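Local coordinates for tailspike protein (Siphovirus 9NA, PDB 3RIQ), which binds Salmonella lipopolysaccharide as the receptor-binding part of the phage tail and probably cleaves it as an endorhamnosidase, at residues P302-P307 against F348-N353; I359-A364 against L371-C376; F519-G522 against E526-I529; I529-K532 against F538-Y541. All coordinates share one frame; numbering follows the deposited sequence. Where two conformers were deposited one is given.

Contact 1: residues P302-P307 against F348-N353; sequences PWFQLP and FDRGTN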
loop_
_atom_site.group_PDB
_atom_site.type_symbol
_atom_site.label_atom_id
_atom_site.label_comp_id
_atom_site.label_asym_id
_atom_site.label_seq_id
_atom_site.Cartn_x
_atom_site.Cartn_y
_atom_site.Cartn_z
ATOM N N PRO A 302 -1.541 -29.593 14.115
ATOM C CA PRO A 302 -1.561 -30.424 12.918
ATOM C C PRO A 302 -0.721 -29.891 11.799
ATOM O O PRO A 302 -0.349 -28.692 11.772
ATOM C CB PRO A 302 -3.025 -30.408 12.499
ATOM C CG PRO A 302 -3.785 -30.192 13.798
ATOM C CD PRO A 302 -2.899 -29.198 14.548
ATOM N N TRP A 303 -0.430 -30.780 10.846
ATOM C CA TRP A 303 0.353 -30.400 9.657
ATOM C C TRP A 303 -0.287 -29.172 8.981
ATOM O O TRP A 303 -1.521 -29.089 8.846
ATOM C CB TRP A 303 0.368 -31.551 8.673
ATOM C CG TRP A 303 1.581 -31.687 7.822
ATOM C CD1 TRP A 303 1.632 -31.699 6.435
ATOM C CD2 TRP A 303 2.934 -31.888 8.273
ATOM N NE1 TRP A 303 2.929 -31.887 6.014
ATOM C CE2 TRP A 303 3.744 -32.049 7.111
ATOM C CE3 TRP A 303 3.528 -31.993 9.544
ATOM C CZ2 TRP A 303 5.127 -32.266 7.185
ATOM C CZ3 TRP A 303 4.913 -32.245 9.626
ATOM C CH2 TRP A 303 5.693 -32.385 8.442
ATOM N N PHE A 304 0.561 -28.227 8.590
ATOM C CA PHE A 304 0.204 -26.973 7.901
ATOM C C PHE A 304 -0.375 -25.935 8.845
ATOM O O PHE A 304 -0.750 -24.858 8.400
ATOM C CB PHE A 304 -0.734 -27.147 6.680
ATOM C CG PHE A 304 -0.224 -28.104 5.637
ATOM C CD1 PHE A 304 1.052 -27.953 5.083
ATOM C CD2 PHE A 304 -1.042 -29.157 5.185
ATOM C CE1 PHE A 304 1.502 -28.818 4.084
ATOM C CE2 PHE A 304 -0.604 -30.060 4.169
ATOM C CZ PHE A 304 0.672 -29.892 3.618
ATOM N N GLN A 305 -0.446 -26.237 10.143
ATOM C CA GLN A 305 -1.142 -25.328 11.084
ATOM C C GLN A 305 -0.265 -24.816 12.237
ATOM O O GLN A 305 -0.768 -24.447 13.310
ATOM C CB GLN A 305 -2.425 -25.999 11.605
ATOM C CG GLN A 305 -3.357 -26.401 10.480
ATOM C CD GLN A 305 -4.687 -26.951 10.944
ATOM O OE1 GLN A 305 -4.914 -27.191 12.135
ATOM N NE2 GLN A 305 -5.579 -27.182 9.980
ATOM N N LEU A 306 1.050 -24.768 12.027
ATOM C CA LEU A 306 1.912 -24.215 13.078
ATOM C C LEU A 306 1.597 -22.742 13.294
ATOM O O LEU A 306 1.282 -22.039 12.320
ATOM C CB LEU A 306 3.401 -24.373 12.694
ATOM C CG LEU A 306 3.924 -25.817 12.752
ATOM C CD1 LEU A 306 5.255 -25.991 11.991
ATOM C CD2 LEU A 306 4.044 -26.259 14.236
ATOM N N PRO A 307 1.758 -22.235 14.534
ATOM C CA PRO A 307 1.472 -20.827 14.780
ATOM C C PRO A 307 2.654 -19.920 14.393
ATOM O O PRO A 307 3.345 -19.347 15.230
ATOM C CB PRO A 307 1.136 -20.799 16.275
ATOM C CG PRO A 307 2.114 -21.847 16.871
ATOM C CD PRO A 307 2.139 -22.939 15.782
ATOM N N PHE A 348 -2.295 -18.508 -2.349
ATOM C CA PHE A 348 -2.684 -19.799 -1.766
ATOM C C PHE A 348 -2.376 -19.775 -0.251
ATOM O O PHE A 348 -1.243 -19.523 0.175
ATOM C CB PHE A 348 -1.922 -20.935 -2.488
ATOM C CG PHE A 348 -2.505 -22.321 -2.319
ATOM C CD1 PHE A 348 -2.859 -23.072 -3.458
ATOM C CD2 PHE A 348 -2.623 -22.933 -1.061
ATOM C CE1 PHE A 348 -3.366 -24.409 -3.335
ATOM C CE2 PHE A 348 -3.112 -24.251 -0.943
ATOM C CZ PHE A 348 -3.488 -24.984 -2.077
ATOM N N ASP A 349 -3.404 -20.043 0.546
ATOM C CA ASP A 349 -3.273 -20.233 1.994
ATOM C C ASP A 349 -3.450 -21.708 2.307
ATOM O O ASP A 349 -4.581 -22.247 2.228
ATOM C CB ASP A 349 -4.267 -19.329 2.755
ATOM C CG ASP A 349 -4.147 -19.444 4.274
ATOM O OD1 ASP A 349 -3.680 -20.472 4.808
ATOM O OD2 ASP A 349 -4.577 -18.480 4.943
ATOM N N ARG A 350 -2.328 -22.361 2.630
ATOM C CA ARG A 350 -2.302 -23.800 2.887
ATOM C C ARG A 350 -2.543 -24.087 4.378
ATOM O O ARG A 350 -2.627 -25.257 4.803
ATOM C CB ARG A 350 -0.950 -24.391 2.422
ATOM C CG ARG A 350 -0.772 -25.858 2.791
ATOM C CD ARG A 350 -1.007 -26.812 1.689
ATOM N NE ARG A 350 0.343 -27.146 1.305
ATOM C CZ ARG A 350 0.787 -28.232 0.670
ATOM N NH1 ARG A 350 -0.008 -29.209 0.209
ATOM N NH2 ARG A 350 2.092 -28.297 0.473
ATOM N N GLY A 351 -2.632 -23.027 5.169
ATOM C CA GLY A 351 -2.840 -23.148 6.619
ATOM C C GLY A 351 -4.286 -22.901 7.008
ATOM O O GLY A 351 -5.222 -23.334 6.320
ATOM N N THR A 352 -4.468 -22.218 8.135
ATOM C CA THR A 352 -5.803 -21.921 8.632
ATOM C C THR A 352 -5.710 -20.721 9.568
ATOM O O THR A 352 -4.631 -20.375 10.014
ATOM C CB THR A 352 -6.380 -23.165 9.392
ATOM O OG1 THR A 352 -7.755 -22.953 9.693
ATOM C CG2 THR A 352 -5.613 -23.410 10.712
ATOM N N ASN A 353 -6.834 -20.083 9.890
ATOM C CA ASN A 353 -6.871 -19.060 10.925
ATOM C C ASN A 353 -5.841 -17.961 10.643
ATOM O O ASN A 353 -5.136 -17.507 11.533
ATOM C CB ASN A 353 -6.668 -19.715 12.312
ATOM C CG ASN A 353 -6.800 -18.733 13.465
ATOM O OD1 ASN A 353 -7.591 -17.788 13.402
ATOM N ND2 ASN A 353 -6.008 -18.948 14.527
#
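Gly351, whose CA lies 3.2 Å from Phe304 O across the contact in a CA-H...O approach, follows an aspartate gripped at both oxygens: Asp349 OD2 is bonded by Trp327 NE1, Asn354 ND2 and Ser380 OG, while OD1 takes Gly351 N at 2.8 Å. Because OD1 accepts from the N two residues on, Asp349 forms an Asx turn; the bond is bent, with 134° at the hydrogen, and the donor meets OD1 nearly along its C-O axis.

Arg350 leaves its backbone with CG opposite N (chi1 174°), then bends at both chi2 and chi3, so that the whole chain folds over one face of the ring. Its CG makes a CH-pi contact 3.8 Å from the Phe304 centroid, and farther out the guanidinium lies over the ring rim with CZ 3.4 Å from Phe304 CZ. The two planes are only 20° apart. Trp303 CD1 covers the other face of the same ring, 3.4 Å above its plane, leaving Phe304 clasped between indole and arginine.

A second touch is apolar: Thr352 CG2 meets Gln305 CD at 3.7 Å, while Thr352 OG1 is engaged by Gly379 N.

Residues Pro302 to Gln305 form a type II turn, closed by Gln305 N to Pro302 O. The turn belongs to the surface loop between strands 281-282 and 311-318, tied by Phe304 to Asp285 and Gly329, and it rests on the loop residues Arg350 to Thr352 that directly follow strand 347-349, which runs parallel between strands 326-327 and 374-376.

Contact 2: residues I359-A364 against L371-C376; sequences ITVVCA and LNQIVC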
loop_
_atom_site.group_PDB
_atom_site.type_symbol
_atom_site.label_atom_id
_atom_site.label_comp_id
_atom_site.label_asym_id
_atom_site.label_seq_id
_atom_site.Cartn_x
_atom_site.Cartn_y
_atom_site.Cartn_z
ATOM N N ILE A 359 -5.838 -8.253 -1.404
ATOM C CA ILE A 359 -5.201 -9.149 -2.360
ATOM C C ILE A 359 -5.705 -8.837 -3.754
ATOM O O ILE A 359 -6.922 -8.703 -3.922
ATOM C CB ILE A 359 -5.555 -10.623 -2.043
ATOM C CG1 ILE A 359 -5.270 -10.947 -0.585
ATOM C CG2 ILE A 359 -4.817 -11.579 -2.983
ATOM C CD1 ILE A 359 -3.817 -10.826 -0.167
ATOM N N THR A 360 -4.807 -8.741 -4.741
ATOM C CA THR A 360 -5.165 -8.511 -6.145
ATOM C C THR A 360 -4.476 -9.603 -6.952
ATOM O O THR A 360 -3.247 -9.703 -6.917
ATOM C CB THR A 360 -4.691 -7.121 -6.599
ATOM O OG1 THR A 360 -5.351 -6.134 -5.784
ATOM C CG2 THR A 360 -5.084 -6.862 -8.057
ATOM N N VAL A 361 -5.252 -10.446 -7.629
ATOM C CA VAL A 361 -4.698 -11.516 -8.454
ATOM C C VAL A 361 -5.180 -11.323 -9.873
ATOM O O VAL A 361 -6.396 -11.303 -10.108
ATOM C CB VAL A 361 -5.104 -12.925 -7.922
ATOM C CG1 VAL A 361 -4.782 -14.036 -8.960
ATOM C CG2 VAL A 361 -4.426 -13.216 -6.561
ATOM N N VAL A 362 -4.240 -11.244 -10.827
ATOM C CA VAL A 362 -4.550 -11.045 -12.239
ATOM C C VAL A 362 -3.876 -12.130 -13.035
ATOM O O VAL A 362 -2.665 -12.408 -12.872
ATOM C CB VAL A 362 -4.034 -9.673 -12.729
ATOM C CG1 VAL A 362 -4.255 -9.516 -14.246
ATOM C CG2 VAL A 362 -4.697 -8.486 -11.947
ATOM N N CYS A 363 -4.682 -12.773 -13.874
ATOM C CA CYS A 363 -4.177 -13.800 -14.795
ATOM C C CYS A 363 -3.356 -14.914 -14.125
ATOM O O CYS A 363 -2.250 -15.231 -14.618
ATOM C CB CYS A 363 -3.355 -13.156 -15.924
ATOM S SG CYS A 363 -2.997 -14.271 -17.337
ATOM N N ALA A 364 -3.844 -15.468 -13.011
ATOM C CA ALA A 364 -3.218 -16.675 -12.462
ATOM C C ALA A 364 -3.672 -17.900 -13.265
ATOM O O ALA A 364 -4.451 -17.780 -14.241
ATOM C CB ALA A 364 -3.521 -16.825 -10.968
ATOM N N LEU A 371 -6.510 -24.852 -12.372
ATOM C CA LEU A 371 -6.240 -24.373 -11.031
ATOM C C LEU A 371 -7.042 -23.092 -10.754
ATOM O O LEU A 371 -7.384 -22.366 -11.654
ATOM C CB LEU A 371 -4.729 -24.103 -10.858
ATOM C CG LEU A 371 -3.839 -25.316 -11.114
ATOM C CD1 LEU A 371 -2.382 -24.872 -10.911
ATOM C CD2 LEU A 371 -4.202 -26.468 -10.189
ATOM N N ASN A 372 -7.331 -22.855 -9.486
ATOM C CA ASN A 372 -8.084 -21.680 -9.053
ATOM C C ASN A 372 -7.220 -20.421 -8.904
ATOM O O ASN A 372 -6.001 -20.509 -8.781
ATOM C CB ASN A 372 -8.810 -22.026 -7.755
ATOM C CG ASN A 372 -9.695 -23.233 -7.907
ATOM O OD1 ASN A 372 -10.481 -23.310 -8.846
ATOM N ND2 ASN A 372 -9.570 -24.167 -7.022
ATOM N N GLN A 373 -7.840 -19.243 -8.968
ATOM C CA GLN A 373 -7.076 -17.997 -8.835
ATOM C C GLN A 373 -6.596 -17.794 -7.412
ATOM O O GLN A 373 -5.443 -17.496 -7.212
ATOM C CB GLN A 373 -7.884 -16.770 -9.301
ATOM C CG GLN A 373 -8.387 -16.921 -10.745
ATOM C CD GLN A 373 -7.318 -16.722 -11.780
ATOM O OE1 GLN A 373 -6.641 -15.699 -11.794
ATOM N NE2 GLN A 373 -7.179 -17.684 -12.674
ATOM N N ILE A 374 -7.489 -17.954 -6.446
ATOM C CA ILE A 374 -7.190 -17.804 -5.023
ATOM C C ILE A 374 -7.741 -19.042 -4.331
ATOM O O ILE A 374 -8.888 -19.451 -4.582
ATOM C CB ILE A 374 -7.839 -16.524 -4.454
ATOM C CG1 ILE A 374 -7.158 -15.286 -5.038
ATOM C CG2 ILE A 374 -7.733 -16.460 -2.891
ATOM C CD1 ILE A 374 -7.732 -13.946 -4.549
ATOM N N VAL A 375 -6.902 -19.662 -3.511
ATOM C CA VAL A 375 -7.285 -20.841 -2.723
ATOM C C VAL A 375 -6.967 -20.624 -1.258
ATOM O O VAL A 375 -5.858 -20.152 -0.923
ATOM C CB VAL A 375 -6.502 -22.116 -3.174
ATOM C CG1 VAL A 375 -6.793 -23.289 -2.228
ATOM C CG2 VAL A 375 -6.852 -22.483 -4.630
ATOM N N CYS A 376 -7.893 -21.013 -0.375
ATOM C CA CYS A 376 -7.577 -21.170 1.051
ATOM C C CYS A 376 -8.093 -22.531 1.457
ATOM O O CYS A 376 -9.277 -22.898 1.161
ATOM C CB CYS A 376 -8.270 -20.133 1.931
ATOM S SG CYS A 376 -7.879 -18.406 1.565
#
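Gln373 clasps the backbone of Ala364 with both ends of its amide. OE1 accepts from Ala364 N at 3.1 Å, the donor tilted 20° from the carbonyl plane of the amide, and NE2 donates to Ala364 O at 3.1 Å. The second bond is fairly straight at the hydrogen (153°), yet NE2 stands above the Ala364 carbonyl plane instead of at a lone pair. Two bonds on one flat group fix its rotation, and the chain reaches them by turning back at chi2 (-76°). Ala364 CB closes in on the same oxygen, 3.4 Å from Gln373 OE1.

Next outward comes Val361, whose two methyls divide the work: CG1 lies 3.8 Å from Gln373 OE1, and CG2 packs on Ile374 CG1 at 3.8 Å. Ile374 continues with CD1 to Ile359 CG2, 4.1 Å away. Farther out, Met347 and Ile385 touch both isoleucines, whereas Thr360 and Val362 point away and pack against Asn358 and Arg383 of the second subunit.

Aliphatic side chains meeting across the inside, with each strand paired in parallel to strands of the adjacent turns, are the hallmark of the right-handed parallel beta-helix; here the Gln373 amide ties together the two ends of the loop between strands 355-362 and 374-376.

Contact 3: residues F519-G522 against E526-I529; sequences FFFG and ELRI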
loop_
_atom_site.group_PDB
_atom_site.type_symbol
_atom_site.label_atom_id
_atom_site.label_comp_id
_atom_site.label_asym_id
_atom_site.label_seq_id
_atom_site.Cartn_x
_atom_site.Cartn_y
_atom_site.Cartn_z
ATOM N N PHE A 519 -54.751 -14.458 -8.802
ATOM C CA PHE A 519 -55.531 -14.959 -9.921
ATOM C C PHE A 519 -55.155 -16.408 -10.252
ATOM O O PHE A 519 -54.020 -16.841 -10.049
ATOM C CB PHE A 519 -55.314 -14.109 -11.172
ATOM C CG PHE A 519 -55.915 -12.711 -11.093
ATOM C CD1 PHE A 519 -55.268 -11.660 -10.432
ATOM C CD2 PHE A 519 -57.136 -12.450 -11.724
ATOM C CE1 PHE A 519 -55.856 -10.366 -10.413
ATOM C CE2 PHE A 519 -57.702 -11.173 -11.711
ATOM C CZ PHE A 519 -57.069 -10.142 -11.040
ATOM N N PHE A 520 -56.123 -17.154 -10.766
ATOM C CA PHE A 520 -55.846 -18.505 -11.224
ATOM C C PHE A 520 -56.849 -18.941 -12.272
ATOM O O PHE A 520 -57.942 -18.364 -12.393
ATOM C CB PHE A 520 -55.844 -19.501 -10.045
ATOM C CG PHE A 520 -57.204 -19.715 -9.424
ATOM C CD1 PHE A 520 -57.684 -18.855 -8.424
ATOM C CD2 PHE A 520 -57.998 -20.797 -9.835
ATOM C CE1 PHE A 520 -58.954 -19.094 -7.852
ATOM C CE2 PHE A 520 -59.248 -21.026 -9.282
ATOM C CZ PHE A 520 -59.724 -20.204 -8.283
ATOM N N PHE A 521 -56.457 -19.951 -13.033
ATOM C CA PHE A 521 -57.362 -20.605 -13.985
ATOM C C PHE A 521 -57.991 -21.874 -13.424
ATOM O O PHE A 521 -57.290 -22.740 -12.901
ATOM C CB PHE A 521 -56.633 -20.917 -15.283
ATOM C CG PHE A 521 -56.292 -19.693 -16.102
ATOM C CD1 PHE A 521 -55.002 -19.132 -16.060
ATOM C CD2 PHE A 521 -57.266 -19.084 -16.897
ATOM C CE1 PHE A 521 -54.684 -17.986 -16.823
ATOM C CE2 PHE A 521 -56.958 -17.927 -17.653
ATOM C CZ PHE A 521 -55.661 -17.381 -17.608
ATOM N N GLY A 522 -59.315 -21.974 -13.577
ATOM C CA GLY A 522 -60.105 -23.126 -13.143
ATOM C C GLY A 522 -59.983 -24.289 -14.116
ATOM O O GLY A 522 -59.234 -24.207 -15.093
ATOM N N GLU A 526 -61.468 -21.089 -16.721
ATOM C CA GLU A 526 -62.184 -19.908 -16.208
ATOM C C GLU A 526 -61.206 -19.080 -15.358
ATOM O O GLU A 526 -60.566 -19.635 -14.458
ATOM C CB GLU A 526 -63.383 -20.327 -15.333
ATOM C CG GLU A 526 -64.350 -21.347 -15.945
ATOM C CD GLU A 526 -64.042 -22.792 -15.547
ATOM O OE1 GLU A 526 -62.852 -23.144 -15.271
ATOM O OE2 GLU A 526 -65.015 -23.580 -15.518
ATOM N N LEU A 527 -61.056 -17.784 -15.660
ATOM C CA LEU A 527 -60.232 -16.914 -14.819
ATOM C C LEU A 527 -60.989 -16.538 -13.540
ATOM O O LEU A 527 -62.153 -16.122 -13.604
ATOM C CB LEU A 527 -59.793 -15.650 -15.575
ATOM C CG LEU A 527 -58.817 -14.727 -14.807
ATOM C CD1 LEU A 527 -57.434 -15.367 -14.616
ATOM C CD2 LEU A 527 -58.651 -13.397 -15.525
ATOM N N ARG A 528 -60.311 -16.701 -12.399
ATOM C CA ARG A 528 -60.897 -16.482 -11.094
ATOM C C ARG A 528 -59.913 -15.776 -10.191
ATOM O O ARG A 528 -58.687 -15.779 -10.446
ATOM C CB ARG A 528 -61.270 -17.830 -10.467
ATOM C CG ARG A 528 -62.435 -18.514 -11.168
ATOM C CD ARG A 528 -62.791 -19.828 -10.521
ATOM N NE ARG A 528 -63.798 -20.478 -11.354
ATOM C CZ ARG A 528 -63.972 -21.793 -11.447
ATOM N NH1 ARG A 528 -63.204 -22.630 -10.752
ATOM N NH2 ARG A 528 -64.914 -22.270 -12.256
ATOM N N ILE A 529 -60.460 -15.201 -9.117
ATOM C CA ILE A 529 -59.654 -14.524 -8.110
ATOM C C ILE A 529 -59.905 -15.216 -6.791
ATOM O O ILE A 529 -61.054 -15.290 -6.367
ATOM C CB ILE A 529 -60.060 -13.034 -7.968
ATOM C CG1 ILE A 529 -59.877 -12.290 -9.308
ATOM C CG2 ILE A 529 -59.295 -12.361 -6.791
ATOM C CD1 ILE A 529 -60.493 -10.879 -9.313
#
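Arg528 can be followed along Phe520 from root to tip. Its CB sits over one face of the ring, 3.9 Å from the Phe520 centroid and 24° off the normal, a CH-pi contact. The chain runs out extended, and CD still reaches Phe520 CZ at 3.8 Å. Beyond NE the guanidinium has turned steeply to the ring (planes 77° apart) and lays its own face over Gly522, with NH1 3.9 Å from Gly522 CA. At the end NH2 forms a salt bridge with Glu526 OE2 at 3.5 Å; the other carboxylate oxygen, OE1, bonds to Asp524 N. Phe520 meets this chain because chi1 (68°) places its ring between backbone N and carbonyl.

The backbones are joined by Phe520 N to Arg528 O and Arg528 N to Phe520 O, both 2.9 Å, and by Gly522 N to Glu526 O at 2.8 Å. On the reverse face Leu527 CD1 lies over the Phe521 ring and Ile529 CG1 touches Phe519 CE2; Ile517 of the second subunit packs on Phe519 and Leu527, and Ile499 of the third on Phe519. This is an antiparallel beta hairpin, the first of a three-stranded sheet whose apolar face joins the subunits of the trimer.

Contact 4: residues I529-K532 against F538-Y541; sequences ILAK and FVTY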
loop_
_atom_site.group_PDB
_atom_site.type_symbol
_atom_site.label_atom_id
_atom_site.label_comp_id
_atom_site.label_asym_id
_atom_site.label_seq_id
_atom_site.Cartn_x
_atom_site.Cartn_y
_atom_site.Cartn_z
ATOM N N ILE A 529 -60.460 -15.201 -9.117
ATOM C CA ILE A 529 -59.654 -14.524 -8.110
ATOM C C ILE A 529 -59.905 -15.216 -6.791
ATOM O O ILE A 529 -61.054 -15.290 -6.367
ATOM C CB ILE A 529 -60.060 -13.034 -7.968
ATOM C CG1 ILE A 529 -59.877 -12.290 -9.308
ATOM C CG2 ILE A 529 -59.295 -12.361 -6.791
ATOM C CD1 ILE A 529 -60.493 -10.879 -9.313
ATOM N N LEU A 530 -58.848 -15.719 -6.146
ATOM C CA LEU A 530 -58.954 -16.113 -4.738
ATOM C C LEU A 530 -58.663 -14.872 -3.897
ATOM O O LEU A 530 -57.616 -14.224 -4.075
ATOM C CB LEU A 530 -57.952 -17.221 -4.418
ATOM C CG LEU A 530 -57.972 -17.712 -2.973
ATOM C CD1 LEU A 530 -59.304 -18.420 -2.604
ATOM C CD2 LEU A 530 -56.808 -18.651 -2.738
ATOM N N ALA A 531 -59.569 -14.524 -2.984
ATOM C CA ALA A 531 -59.385 -13.325 -2.147
ATOM C C ALA A 531 -59.284 -13.719 -0.701
ATOM O O ALA A 531 -60.212 -14.350 -0.176
ATOM C CB ALA A 531 -60.543 -12.398 -2.318
ATOM N N LYS A 532 -58.186 -13.311 -0.056
ATOM C CA LYS A 532 -58.032 -13.467 1.383
ATOM C C LYS A 532 -58.426 -12.136 2.028
ATOM O O LYS A 532 -57.721 -11.145 1.908
ATOM C CB LYS A 532 -56.585 -13.856 1.715
ATOM C CG LYS A 532 -56.400 -14.277 3.200
ATOM C CD LYS A 532 -55.006 -14.829 3.480
ATOM C CE LYS A 532 -54.908 -15.381 4.920
ATOM N NZ LYS A 532 -53.639 -16.145 5.183
ATOM N N PHE A 538 -61.789 -16.449 3.323
ATOM C CA PHE A 538 -61.617 -16.487 1.878
ATOM C C PHE A 538 -62.929 -16.481 1.100
ATOM O O PHE A 538 -63.940 -17.073 1.544
ATOM C CB PHE A 538 -60.864 -17.764 1.496
ATOM C CG PHE A 538 -59.429 -17.807 1.966
ATOM C CD1 PHE A 538 -59.114 -18.301 3.229
ATOM C CD2 PHE A 538 -58.382 -17.405 1.116
ATOM C CE1 PHE A 538 -57.791 -18.350 3.679
ATOM C CE2 PHE A 538 -57.035 -17.473 1.548
ATOM C CZ PHE A 538 -56.749 -17.936 2.844
ATOM N N VAL A 539 -62.887 -15.846 -0.078
ATOM C CA VAL A 539 -63.954 -15.946 -1.078
ATOM C C VAL A 539 -63.307 -16.024 -2.458
ATOM O O VAL A 539 -62.162 -15.579 -2.665
ATOM C CB VAL A 539 -64.963 -14.748 -1.034
ATOM C CG1 VAL A 539 -65.933 -14.888 0.180
ATOM C CG2 VAL A 539 -64.242 -13.384 -1.024
ATOM N N THR A 540 -64.032 -16.625 -3.391
ATOM C CA THR A 540 -63.544 -16.729 -4.753
ATOM C C THR A 540 -64.497 -15.995 -5.684
ATOM O O THR A 540 -65.724 -16.238 -5.656
ATOM C CB THR A 540 -63.422 -18.207 -5.161
ATOM O OG1 THR A 540 -62.447 -18.845 -4.322
ATOM C CG2 THR A 540 -63.000 -18.335 -6.645
ATOM N N TYR A 541 -63.945 -15.123 -6.519
ATOM C CA TYR A 541 -64.709 -14.437 -7.566
ATOM C C TYR A 541 -64.470 -15.092 -8.905
ATOM O O TYR A 541 -63.343 -15.431 -9.231
ATOM C CB TYR A 541 -64.269 -12.976 -7.628
ATOM C CG TYR A 541 -64.715 -12.179 -6.437
ATOM C CD1 TYR A 541 -63.896 -12.063 -5.307
ATOM C CD2 TYR A 541 -65.951 -11.504 -6.443
ATOM C CE1 TYR A 541 -64.316 -11.358 -4.190
ATOM C CE2 TYR A 541 -66.368 -10.771 -5.340
ATOM C CZ TYR A 541 -65.542 -10.703 -4.217
ATOM O OH TYR A 541 -65.926 -9.974 -3.120
#
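Ile529 and Tyr541 exchange both of their backbone bonds, one of the hydrogen-bonded pairs of an antiparallel beta hairpin. Ile529 N donates to Tyr541 O and Tyr541 N to Ile529 O, each at 2.9 Å. Two residues along, Ala531 N reaches Val539 O at 2.8 Å, and Val539 N returns to Ala531 O at a longer 3.1 Å. Each N and O of these four residues thus has its partner across the strands, and all four bonds are close to straight at the hydrogen (158-166°).

Two of these acceptors have a further, weaker neighbour: Ile529 O also receives a CA-H...O contact from Thr540 CA, and Ala531 O one from Phe538 CA, both 3.3 Å. The alternate residues Leu530 and Lys532 of strand 527-532 turn their backbone groups the other way, Leu530 bonding with Gly518 and Lys532 with Ser516 of strand 516-521; the central strand of the three-stranded sheet is thus engaged along both edges.

Polar side-chain ends find partners beyond the hairpin. Lys532 NZ is held by the carbonyls of Leu511 and Glu512, and Tyr541 OH bonds to Leu527 N of the third subunit, a direct link within the trimer. Ala531 CB meets the Tyr541 ring at its edge.

On the opposite face Lys532, fully extended with CG opposite its backbone N (chi1 -170°), runs its methylenes past the Phe538 ring, bringing CD to 3.6 Å from Phe538 CZ.

The four contacts fall into two pairs set far apart along the elongated chain. Contacts 1 and 2, with centres 18 Å apart, are coupled through neighbouring strands 347-349 and 374-376: Asp349 N lies 2.9 Å from Val375 O, a probable hydrogen bond, so strand 347-349, whose following loop carries contact 1, is bonded to a strand whose Ile374 takes part in the packing of contact 2. Contacts 3 and 4 lie 10 Å apart at their centres and share Ile529; Phe520 CZ comes within 4.1 Å of Thr540 CG2, crossing the middle strand. About 44 Å separates the nearest atoms of contacts 2 and 3, which nevertheless both meet the second subunit.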